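Local structure of aldehyde dehydrogenase 12 (Zea mays, 6D97) at residues Pro174-His177 with Leu178-Ser182; Val309-Val312 with Ala313-Cys316; Lys338-Ser341 with Ser342-Leu345; Ile514-Pro517 with Glu518-Lys521. The protein catalyses the NAD+-dependent oxidation of L-glutamate gamma-semialdehyde to glutamate, the last step of proline catabolism in plants. One frame throughout, in Å; residues are numbered along the deposited sequence.

Contact 1: Pro174-His177 with Leu178-Ser182; sequences PGNH and LGQRS
The backbone N of N176 gives its hydrogen to OE1 of Q180 over 2.8 Å, almost straight at 173° and tilted from the plane of the amide carbonyl. Q180 can reach it because its CG stands anti to the backbone N (chi1 -172°) and the chain continues extended, carrying the amide back over the loop. The backbone O of Q180 accepts from G175 N at 2.8 Å, the donor lying above the carbonyl plane. Thus the one residue takes up two successive N-H groups through its side-chain and backbone carbonyls. A side chain at G175 would run into that backbone O of Q180, so glycine suits the place. Q180 N bonds to H177 O at 3.1 Å and closes a type II beta turn, H177 to Q180; G179 takes its third position with a positive phi of 89°, where a CB would jam against the preceding carbonyl. CB of Q180 sits over one face of the H177 imidazole, a CH-pi contact 4.1 Å from that carbon to the ring centroid. D533 ties the two side chains together, one carboxylate oxygen to H177 NE2 and the other to Q180 NE2. Without the amide, as with an alanine here, N176 N and one oxygen of D533 would probably each be left without their partner. A water links P174 O with S182 OG. The loop joins strands 170-174 and 180-187 as a beta hairpin, P174 facing R181 as a non-hydrogen-bonded pair, and strand 526-533 completes the antiparallel sheet beside 180-187, while three other subunits pack round the tip.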
loop_
_atom_site.group_PDB
_atom_site.type_symbol
_atom_site.label_atom_id
_atom_site.label_comp_id
_atom_site.label_asym_id
_atom_site.label_seq_id
_atom_site.Cartn_x
_atom_site.Cartn_y
_atom_site.Cartn_z
ATOM N N PRO A 174 -5.922 -1.677 14.276
ATOM C CA PRO A 174 -6.672 -1.771 15.536
ATOM C C PRO A 174 -5.756 -2.066 16.715
ATOM O O PRO A 174 -4.750 -2.767 16.584
ATOM C CB PRO A 174 -7.650 -2.924 15.287
ATOM C CG PRO A 174 -7.778 -3.004 13.812
ATOM C CD PRO A 174 -6.442 -2.606 13.257
ATOM N N GLY A 175 -6.117 -1.519 17.872
ATOM C CA GLY A 175 -5.361 -1.722 19.089
ATOM C C GLY A 175 -5.721 -3.023 19.784
ATOM O O GLY A 175 -6.376 -3.909 19.233
ATOM N N ASN A 176 -5.284 -3.123 21.041
ATOM C CA ASN A 176 -5.442 -4.347 21.819
ATOM C C ASN A 176 -6.803 -4.463 22.490
ATOM O O ASN A 176 -7.123 -5.535 23.020
ATOM C CB ASN A 176 -4.353 -4.437 22.893
ATOM C CG ASN A 176 -2.975 -4.688 22.311
ATOM O OD1 ASN A 176 -2.796 -4.728 21.094
ATOM N ND2 ASN A 176 -1.989 -4.859 23.186
ATOM N N HIS A 177 -7.605 -3.404 22.481
ATOM C CA HIS A 177 -8.868 -3.386 23.202
ATOM C C HIS A 177 -9.711 -2.242 22.660
ATOM O O HIS A 177 -9.222 -1.378 21.928
ATOM C CB HIS A 177 -8.647 -3.234 24.711
ATOM C CG HIS A 177 -7.755 -2.088 25.074
ATOM N ND1 HIS A 177 -6.439 -2.259 25.450
ATOM C CD2 HIS A 177 -7.984 -0.753 25.108
ATOM C CE1 HIS A 177 -5.899 -1.080 25.705
ATOM N NE2 HIS A 177 -6.815 -0.150 25.504
ATOM N N LEU A 178 -10.987 -2.249 23.040
ATOM C CA LEU A 178 -11.918 -1.209 22.623
ATOM C C LEU A 178 -11.353 0.172 22.925
ATOM O O LEU A 178 -10.811 0.414 24.006
ATOM C CB LEU A 178 -13.259 -1.402 23.337
ATOM C CG LEU A 178 -14.367 -0.379 23.087
ATOM C CD1 LEU A 178 -14.797 -0.406 21.626
ATOM C CD2 LEU A 178 -15.549 -0.661 23.996
ATOM N N GLY A 179 -11.454 1.071 21.950
ATOM C CA GLY A 179 -10.993 2.429 22.125
ATOM C C GLY A 179 -9.546 2.677 21.769
ATOM O O GLY A 179 -9.106 3.832 21.814
ATOM N N GLN A 180 -8.790 1.644 21.415
ATOM C CA GLN A 180 -7.384 1.798 21.071
ATOM C C GLN A 180 -7.177 1.495 19.594
ATOM O O GLN A 180 -7.610 0.448 19.104
ATOM C CB GLN A 180 -6.496 0.892 21.926
ATOM C CG GLN A 180 -5.003 1.159 21.752
ATOM C CD GLN A 180 -4.138 0.165 22.505
ATOM O OE1 GLN A 180 -3.905 -0.955 22.041
ATOM N NE2 GLN A 180 -3.666 0.566 23.682
ATOM N N ARG A 181 -6.525 2.418 18.891
ATOM C CA ARG A 181 -6.151 2.234 17.497
ATOM C C ARG A 181 -4.933 3.107 17.236
ATOM O O ARG A 181 -4.875 4.248 17.701
ATOM C CB ARG A 181 -7.306 2.592 16.552
ATOM C CG ARG A 181 -8.021 3.867 16.944
ATOM C CD ARG A 181 -9.495 3.842 16.568
ATOM N NE ARG A 181 -10.257 4.867 17.285
ATOM C CZ ARG A 181 -11.143 4.614 18.245
ATOM N NH1 ARG A 181 -11.392 3.362 18.601
ATOM N NH2 ARG A 181 -11.790 5.610 18.841
ATOM N N SER A 182 -3.950 2.563 16.526
ATOM C CA SER A 182 -2.702 3.267 16.261
ATOM C C SER A 182 -2.656 3.737 14.814
ATOM O O SER A 182 -3.082 3.021 13.903
ATOM C CB SER A 182 -1.494 2.375 16.559
ATOM O OG SER A 182 -1.536 1.181 15.798
HETATM O O HOH W 1 -2.031 -1.383 16.832
#

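Contact 2: Val309-Val312 with Ala313-Cys316; sequences VDYV and AWVC
CZ3 of W314 comes over the face of the Y311 ring toward its rim, 3.9 Å from CZ of Y311, so that the indole presents its edge to the phenol. This is an edge-to-face (T-shaped) pair, the six-membered rings 5.4 Å apart between centroids and their planes at 67°. CG2 of V315 approaches the same phenol obliquely, 3.5 Å from CE1 of Y311; the branch stands beside the backbone N of V315, its CG1 being anti to that N (chi1 176°). One turn of helix thus supplies an aromatic neighbour three residues on and a methyl four residues on. The residues open helix 309-321, the crossover of the beta-alpha-beta unit between strands 298-302 and 331-337. Regular i to i+4 bonds hold the turn, such as A313 N to V309 O at 2.9 Å and V315 N to Y311 O at 3.1 Å. A313, with only a methyl, lets L345 and K348 of helix 345-354 come close. Both aromatic rings also meet W541 of the third subunit, so large flat side chains suit this interface. The phenol hydroxyl, Y311 OH, lies in plane at the W314 edge and bonds to R491 NE. A serine in place of Y311 would probably leave the W314 edge and the V315 methyl facing a gap, and R491 without its hydroxyl partner. At the exposed margin D310 forms a salt bridge with K348.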
loop_
_atom_site.group_PDB
_atom_site.type_symbol
_atom_site.label_atom_id
_atom_site.label_comp_id
_atom_site.label_asym_id
_atom_site.label_seq_id
_atom_site.Cartn_x
_atom_site.Cartn_y
_atom_site.Cartn_z
ATOM N N VAL A 309 21.621 -3.378 -33.141
ATOM C CA VAL A 309 22.889 -2.664 -33.002
ATOM C C VAL A 309 22.701 -1.171 -33.242
ATOM O O VAL A 309 23.278 -0.336 -32.536
ATOM C CB VAL A 309 23.943 -3.259 -33.953
ATOM C CG1 VAL A 309 25.272 -2.542 -33.781
ATOM C CG2 VAL A 309 24.096 -4.755 -33.710
ATOM N N ASP A 310 21.894 -0.810 -34.244
ATOM C CA ASP A 310 21.639 0.601 -34.518
ATOM C C ASP A 310 20.972 1.280 -33.329
ATOM O O ASP A 310 21.396 2.358 -32.897
ATOM C CB ASP A 310 20.775 0.744 -35.770
ATOM C CG ASP A 310 21.526 0.403 -37.039
ATOM O OD1 ASP A 310 22.641 0.928 -37.233
ATOM O OD2 ASP A 310 21.001 -0.392 -37.843
ATOM N N TYR A 311 19.923 0.657 -32.783
ATOM C CA TYR A 311 19.228 1.244 -31.643
ATOM C C TYR A 311 20.154 1.383 -30.442
ATOM O O TYR A 311 20.157 2.420 -29.768
ATOM C CB TYR A 311 18.005 0.405 -31.273
ATOM C CG TYR A 311 17.111 1.073 -30.247
ATOM C CD1 TYR A 311 17.391 0.988 -28.887
ATOM C CD2 TYR A 311 15.992 1.795 -30.641
ATOM C CE1 TYR A 311 16.580 1.603 -27.951
ATOM C CE2 TYR A 311 15.175 2.412 -29.712
ATOM C CZ TYR A 311 15.474 2.314 -28.370
ATOM O OH TYR A 311 14.662 2.927 -27.444
ATOM N N VAL A 312 20.936 0.340 -30.151
ATOM C CA VAL A 312 21.840 0.374 -29.004
ATOM C C VAL A 312 22.892 1.461 -29.185
ATOM O O VAL A 312 23.250 2.164 -28.231
ATOM C CB VAL A 312 22.483 -1.009 -28.790
ATOM C CG1 VAL A 312 23.546 -0.945 -27.703
ATOM C CG2 VAL A 312 21.414 -2.030 -28.435
ATOM N N ALA A 313 23.400 1.624 -30.408
ATOM C CA ALA A 313 24.402 2.653 -30.657
ATOM C C ALA A 313 23.825 4.043 -30.421
ATOM O O ALA A 313 24.468 4.896 -29.800
ATOM C CB ALA A 313 24.949 2.526 -32.079
ATOM N N TRP A 314 22.605 4.282 -30.907
ATOM C CA TRP A 314 21.963 5.578 -30.719
ATOM C C TRP A 314 21.809 5.903 -29.240
ATOM O O TRP A 314 22.080 7.029 -28.806
ATOM C CB TRP A 314 20.607 5.588 -31.420
ATOM C CG TRP A 314 19.727 6.747 -31.073
ATOM C CD1 TRP A 314 19.888 8.048 -31.455
ATOM C CD2 TRP A 314 18.525 6.700 -30.298
ATOM N NE1 TRP A 314 18.864 8.817 -30.953
ATOM C CE2 TRP A 314 18.014 8.012 -30.239
ATOM C CE3 TRP A 314 17.830 5.677 -29.646
ATOM C CZ2 TRP A 314 16.842 8.325 -29.554
ATOM C CZ3 TRP A 314 16.666 5.989 -28.967
ATOM C CH2 TRP A 314 16.185 7.302 -28.926
ATOM N N VAL A 315 21.389 4.917 -28.446
ATOM C CA VAL A 315 21.217 5.144 -27.015
ATOM C C VAL A 315 22.560 5.407 -26.352
ATOM O O VAL A 315 22.668 6.239 -25.442
ATOM C CB VAL A 315 20.491 3.950 -26.374
ATOM C CG1 VAL A 315 20.404 4.133 -24.877
ATOM C CG2 VAL A 315 19.112 3.804 -26.974
ATOM N N CYS A 316 23.605 4.709 -26.802
ATOM C CA CYS A 316 24.944 4.957 -26.279
ATOM C C CYS A 316 25.383 6.391 -26.550
ATOM O O CYS A 316 25.959 7.048 -25.676
ATOM C CB CYS A 316 25.936 3.965 -26.886
ATOM S SG CYS A 316 25.991 2.339 -26.090
#

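Contact 3: Lys338-Ser341 with Ser342-Leu345; sequences KNWS and SSGL
W340 and S343 meet in the loop that leads from strand 331-337 into helix 345-354. The carbonyl O of W340 receives two hydrogens from S343. Its hydroxyl OG donates over 2.5 Å, tilted from the carbonyl plane, and its backbone N donates over 3.1 Å to W340 O from well above that plane. OG can reach back because it lies between the backbone N and the carbonyl carbon of S343 (chi1 63°). S343 OG in turn accepts from L345 N at 3.2 Å, completing an ST turn. G344, at the N-cap, has no side chain to offer, so S343 just before it supplies an acceptor to the first N-H of the helix; at its positive phi (84°) a CB would press on the preceding carbonyl O, which suits glycine. Beyond the turn the indole of W340 meets CB of L345 near its edge, CE3 of W340 lying 4.1 Å from that carbon. V309 and V312 of helix 309-321 pack on the indole, so a broad apolar residue suits the place. Two residues before S343, S341 uses its hydroxyl in the same i to i-3 way: S341 OG donates to K338 O at 2.7 Å, in the carbonyl plane, and S341 N joins it there.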
loop_
_atom_site.group_PDB
_atom_site.type_symbol
_atom_site.label_atom_id
_atom_site.label_comp_id
_atom_site.label_asym_id
_atom_site.label_seq_id
_atom_site.Cartn_x
_atom_site.Cartn_y
_atom_site.Cartn_z
ATOM N N LYS A 338 32.419 -9.334 -25.515
ATOM C CA LYS A 338 33.250 -9.576 -26.693
ATOM C C LYS A 338 32.416 -9.831 -27.943
ATOM O O LYS A 338 32.849 -9.505 -29.054
ATOM C CB LYS A 338 34.189 -10.756 -26.430
ATOM C CG LYS A 338 35.346 -10.876 -27.410
ATOM C CD LYS A 338 36.244 -12.054 -27.055
ATOM C CE LYS A 338 37.425 -12.163 -28.007
ATOM N NZ LYS A 338 36.996 -12.382 -29.417
ATOM N N ASN A 339 31.212 -10.390 -27.778
ATOM C CA ASN A 339 30.348 -10.653 -28.925
ATOM C C ASN A 339 30.002 -9.376 -29.678
ATOM O O ASN A 339 29.720 -9.423 -30.881
ATOM C CB ASN A 339 29.070 -11.357 -28.474
ATOM C CG ASN A 339 29.339 -12.710 -27.852
ATOM O OD1 ASN A 339 30.456 -13.223 -27.915
ATOM N ND2 ASN A 339 28.313 -13.299 -27.251
ATOM N N TRP A 340 30.017 -8.230 -28.997
ATOM C CA TRP A 340 29.673 -6.963 -29.627
ATOM C C TRP A 340 30.829 -6.337 -30.394
ATOM O O TRP A 340 30.612 -5.342 -31.095
ATOM C CB TRP A 340 29.176 -5.966 -28.576
ATOM C CG TRP A 340 27.764 -6.187 -28.126
ATOM C CD1 TRP A 340 27.340 -7.034 -27.146
ATOM C CD2 TRP A 340 26.589 -5.538 -28.633
ATOM N NE1 TRP A 340 25.975 -6.957 -27.010
ATOM C CE2 TRP A 340 25.489 -6.046 -27.912
ATOM C CE3 TRP A 340 26.360 -4.578 -29.625
ATOM C CZ2 TRP A 340 24.179 -5.630 -28.156
ATOM C CZ3 TRP A 340 25.056 -4.164 -29.865
ATOM C CH2 TRP A 340 23.984 -4.691 -29.133
ATOM N N SER A 341 32.043 -6.886 -30.284
ATOM C CA SER A 341 33.203 -6.254 -30.907
ATOM C C SER A 341 33.120 -6.279 -32.428
ATOM O O SER A 341 33.675 -5.398 -33.091
ATOM C CB SER A 341 34.492 -6.932 -30.441
ATOM O OG SER A 341 34.523 -8.294 -30.829
ATOM N N SER A 342 32.442 -7.274 -32.995
ATOM C CA SER A 342 32.302 -7.404 -34.438
ATOM C C SER A 342 30.962 -6.888 -34.945
ATOM O O SER A 342 30.644 -7.063 -36.125
ATOM C CB SER A 342 32.490 -8.865 -34.846
ATOM O OG SER A 342 31.614 -9.708 -34.117
ATOM N N SER A 343 30.177 -6.245 -34.080
ATOM C CA SER A 343 28.825 -5.832 -34.431
ATOM C C SER A 343 28.785 -4.554 -35.258
ATOM O O SER A 343 27.754 -4.269 -35.877
ATOM C CB SER A 343 27.998 -5.636 -33.159
ATOM O OG SER A 343 28.534 -4.596 -32.357
ATOM N N GLY A 344 29.872 -3.789 -35.289
ATOM C CA GLY A 344 29.843 -2.453 -35.843
ATOM C C GLY A 344 29.365 -1.385 -34.884
ATOM O O GLY A 344 29.158 -0.242 -35.308
ATOM N N LEU A 345 29.186 -1.724 -33.604
ATOM C CA LEU A 345 28.651 -0.770 -32.636
ATOM C C LEU A 345 29.580 0.424 -32.457
ATOM O O LEU A 345 29.149 1.578 -32.554
ATOM C CB LEU A 345 28.421 -1.463 -31.292
ATOM C CG LEU A 345 28.103 -0.499 -30.150
ATOM C CD1 LEU A 345 26.637 -0.111 -30.179
ATOM C CD2 LEU A 345 28.489 -1.092 -28.812
#

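Contact 4: Ile514-Pro517 with Glu518-Lys521; sequences IGTP and EAIK
CB of T516 lies 3.5 Å from OE1 of E518, and the branch that matters here is OG1. Set between the backbone N and the carbonyl carbon (chi1 62°), OG1 turns to the helix that follows. It accepts from A519 N at 3.1 Å with an angle of 158° and touches CB of A519 at 3.4 Å. A water 2.5 Å from T516 OG1 also donates to E518 OE1, joining hydroxyl and carboxylate. This is the N-cap of helix 517-524: a threonine oxygen takes up a backbone N-H of the first turn, which lacks the usual i to i-4 helical partner. P517 suits the next place, since a proline has no N-H to satisfy and its ring fits the first turn. The backbone bonds start here, I520 N to T516 O at 3.0 Å, nearly along the C=O axis, and K521 N to P517 O. E518, bent at chi2, folds back alongside the P517 ring, and its OE2 makes a salt bridge with R169 of the fourth subunit. The small methyl of A519 lets the incoming chain pass close, with I514 N 3.3 Å from that CB. On the flank towards helix 163-167, P517, I520 and K521 all rest on L167.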
loop_
_atom_site.group_PDB
_atom_site.type_symbol
_atom_site.label_atom_id
_atom_site.label_comp_id
_atom_site.label_asym_id
_atom_site.label_seq_id
_atom_site.Cartn_x
_atom_site.Cartn_y
_atom_site.Cartn_z
ATOM N N ILE A 514 13.359 11.710 -6.415
ATOM C CA ILE A 514 12.722 12.886 -6.987
ATOM C C ILE A 514 11.595 12.426 -7.898
ATOM O O ILE A 514 11.671 11.362 -8.518
ATOM C CB ILE A 514 13.752 13.764 -7.739
ATOM C CG1 ILE A 514 13.133 15.098 -8.157
ATOM C CG2 ILE A 514 14.311 13.026 -8.952
ATOM C CD1 ILE A 514 14.146 16.082 -8.719
ATOM N N GLY A 515 10.527 13.222 -7.951
ATOM C CA GLY A 515 9.467 12.996 -8.914
ATOM C C GLY A 515 8.225 12.271 -8.429
ATOM O O GLY A 515 7.118 12.813 -8.503
ATOM N N THR A 516 8.395 11.044 -7.939
ATOM C CA THR A 516 7.276 10.161 -7.643
ATOM C C THR A 516 6.661 10.475 -6.283
ATOM O O THR A 516 7.278 11.145 -5.449
ATOM C CB THR A 516 7.729 8.700 -7.681
ATOM O OG1 THR A 516 8.730 8.466 -6.681
ATOM C CG2 THR A 516 8.289 8.357 -9.036
ATOM N N PRO A 517 5.429 10.012 -6.038
ATOM C CA PRO A 517 4.846 10.176 -4.696
ATOM C C PRO A 517 5.706 9.584 -3.596
ATOM O O PRO A 517 5.814 10.180 -2.518
ATOM C CB PRO A 517 3.498 9.455 -4.812
ATOM C CG PRO A 517 3.155 9.538 -6.272
ATOM C CD PRO A 517 4.458 9.477 -7.011
ATOM N N GLU A 518 6.322 8.424 -3.841
ATOM C CA GLU A 518 7.200 7.825 -2.842
ATOM C C GLU A 518 8.414 8.702 -2.581
ATOM O O GLU A 518 8.805 8.901 -1.424
ATOM C CB GLU A 518 7.637 6.429 -3.284
ATOM C CG GLU A 518 6.493 5.440 -3.401
ATOM C CD GLU A 518 5.723 5.597 -4.698
ATOM O OE1 GLU A 518 6.266 6.225 -5.633
ATOM O OE2 GLU A 518 4.579 5.101 -4.781
ATOM N N ALA A 519 9.024 9.230 -3.646
ATOM C CA ALA A 519 10.185 10.100 -3.490
ATOM C C ALA A 519 9.842 11.333 -2.667
ATOM O O ALA A 519 10.616 11.742 -1.794
ATOM C CB ALA A 519 10.720 10.503 -4.863
ATOM N N ILE A 520 8.681 11.933 -2.926
ATOM C CA ILE A 520 8.271 13.117 -2.178
ATOM C C ILE A 520 8.067 12.774 -0.709
ATOM O O ILE A 520 8.521 13.499 0.185
ATOM C CB ILE A 520 7.001 13.721 -2.796
ATOM C CG1 ILE A 520 7.311 14.259 -4.191
ATOM C CG2 ILE A 520 6.442 14.810 -1.895
ATOM C CD1 ILE A 520 6.078 14.747 -4.929
ATOM N N LYS A 521 7.387 11.658 -0.436
ATOM C CA LYS A 521 7.104 11.286 0.946
ATOM C C LYS A 521 8.375 10.907 1.696
ATOM O O LYS A 521 8.536 11.265 2.868
ATOM C CB LYS A 521 6.090 10.145 0.988
ATOM C CG LYS A 521 4.684 10.545 0.572
ATOM C CD LYS A 521 3.725 9.363 0.646
ATOM C CE LYS A 521 3.455 8.761 -0.720
ATOM N NZ LYS A 521 2.862 7.391 -0.632
HETATM O O HOH W 2 9.036 5.994 -6.326
#

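Overall arrangement
Along the chain the contacts follow one another in order, 1 to 4. Contacts 2 and 3 are neighbours, their centres about 12 Å apart, and touch: contact 2 lies on the helix that crosses between strands 298-302 and 331-337 of the seven-stranded mixed sheet, contact 3 in the loop that follows the second of them. Contact 1 lies far off at the tip of the three-stranded antiparallel sheet, about 58 Å between centres from contact 2. Contact 4 comes between, about 31 Å from each of contacts 1 and 2, and its helix leads into strand 526-533 of the sheet of contact 1. Contacts 1, 2 and 4 all meet other subunits, linking these local turns to the tetramer.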